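Local coordinates for protein antigen, P35 (Borreliella spielmanii A14S, PDB 6HPN) that is an outer surface protein, probably a lipoprotein, of the PFam54 family, orthologous to BBA64 of Borrelia burgdorferi, and is thought to contribute to Lyme disease pathogenesis, at residues 172-176 with 193-197. Coordinates in Å, arbitrary orientation, origin at the centre of the assembly. Numbering follows the deposited sequence.
Sequences DIIKE and NVELK
An antiparallel helix-helix pairing within the all-helical PFam54 fold: 172-176, near the C-terminal end of helix 146-179, runs against 193-197, the last turn of helix 187-197. The short axes pass 11.2 Å apart with a signed crossing angle of 156°, and Ile173 and Val194 set the register, CA to CA 7.1 Å. The polar contacts centre on Glu176 OE1, and Glu176 and Asn193 also touch Leu183 of helix 181-185. Asn193 (chi1 t) donates from ND2 to Glu176 OE1 (2.8 Å, 169° at the hydrogen), and Lys197 NZ forms a salt bridge with that same OE1 at 2.7 Å. Glu176 is m, t; Lys197 is m, t, t and turns at chi4 (78°). The apolar contacts lie toward helix 89-102: Ile173 (m, t) brings CG1 to 3.4 Å from Lys197 CD and CD1 to 4.4 Å from Val194 CG2, while Ile98 and Leu102 of that helix pack on Ile173 and Val194 respectively. Asp172 pairs with Lys168, offering Lys197 CE only its CB, at 3.8 Å. An intrahelical bond closes the polar triangle, Lys197 NZ to Asn193 OD1 at 2.9 Å.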
# COMPACT_ATOMS: atom_id res chain seq x y z
N ASP A 172 0.90 8.78 13.46
CA ASP A 172 0.11 9.72 14.30
C ASP A 172 -0.81 8.93 15.22
O ASP A 172 -0.86 9.23 16.43
CB ASP A 172 -0.68 10.72 13.44
CG ASP A 172 0.22 11.78 12.81
OD1 ASP A 172 1.37 11.83 13.20
OD2 ASP A 172 -0.25 12.54 11.94
N ILE A 173 -1.54 7.98 14.64
CA ILE A 173 -2.38 7.00 15.37
C ILE A 173 -1.53 6.42 16.50
O ILE A 173 -2.00 6.39 17.63
CB ILE A 173 -2.91 5.91 14.40
CG1 ILE A 173 -4.05 6.43 13.52
CG2 ILE A 173 -3.35 4.67 15.14
CD1 ILE A 173 -4.39 5.56 12.29
N ILE A 174 -0.31 5.99 16.20
CA ILE A 174 0.60 5.36 17.20
C ILE A 174 0.99 6.39 18.27
O ILE A 174 0.85 6.07 19.46
CB ILE A 174 1.82 4.73 16.49
CG1 ILE A 174 1.39 3.50 15.68
CG2 ILE A 174 2.92 4.37 17.47
CD1 ILE A 174 2.48 2.90 14.84
N LYS A 175 1.48 7.56 17.85
CA LYS A 175 1.91 8.65 18.75
C LYS A 175 0.75 9.00 19.67
O LYS A 175 0.97 9.03 20.88
CB LYS A 175 2.40 9.87 17.98
CG LYS A 175 3.92 9.99 17.90
CD LYS A 175 4.50 10.37 16.52
CE LYS A 175 5.81 9.64 16.23
NZ LYS A 175 6.26 9.80 14.82
N GLU A 176 -0.44 9.21 19.10
CA GLU A 176 -1.63 9.73 19.82
C GLU A 176 -2.14 8.66 20.80
O GLU A 176 -2.51 9.04 21.94
CB GLU A 176 -2.71 10.17 18.83
CG GLU A 176 -2.31 11.43 18.08
CD GLU A 176 -3.02 11.66 16.76
OE1 GLU A 176 -4.04 11.00 16.50
OE2 GLU A 176 -2.54 12.52 15.99
N ASN A 193 -11.08 8.56 16.00
CA ASN A 193 -9.73 9.07 15.65
C ASN A 193 -9.30 8.49 14.29
O ASN A 193 -8.88 9.24 13.37
CB ASN A 193 -8.70 8.76 16.74
CG ASN A 193 -7.27 9.11 16.35
OD1 ASN A 193 -6.72 8.54 15.41
ND2 ASN A 193 -6.63 10.00 17.09
N VAL A 194 -9.42 7.17 14.17
CA VAL A 194 -9.05 6.41 12.95
C VAL A 194 -9.95 6.84 11.79
O VAL A 194 -9.38 7.14 10.72
CB VAL A 194 -9.12 4.90 13.19
CG1 VAL A 194 -8.86 4.13 11.90
CG2 VAL A 194 -8.14 4.49 14.27
N GLU A 195 -11.27 6.89 11.99
CA GLU A 195 -12.25 7.24 10.92
C GLU A 195 -11.95 8.63 10.33
O GLU A 195 -12.09 8.79 9.11
CB GLU A 195 -13.68 7.19 11.42
CG GLU A 195 -14.70 7.33 10.30
CD GLU A 195 -16.06 6.77 10.65
OE1 GLU A 195 -16.36 6.69 11.84
OE2 GLU A 195 -16.80 6.38 9.74
N LEU A 196 -11.56 9.60 11.16
CA LEU A 196 -11.24 10.97 10.70
C LEU A 196 -10.06 10.90 9.73
O LEU A 196 -10.11 11.60 8.73
CB LEU A 196 -10.91 11.89 11.89
CG LEU A 196 -12.13 12.39 12.68
CD1 LEU A 196 -11.68 13.26 13.85
CD2 LEU A 196 -13.12 13.14 11.79
N LYS A 197 -9.07 10.06 10.03
CA LYS A 197 -7.83 9.90 9.23
C LYS A 197 -8.09 9.10 7.95
O LYS A 197 -7.26 9.21 7.03
CB LYS A 197 -6.76 9.19 10.07
CG LYS A 197 -6.02 10.07 11.06
CD LYS A 197 -5.12 9.28 11.96
CE LYS A 197 -4.36 10.14 12.94
NZ LYS A 197 -5.22 10.56 14.07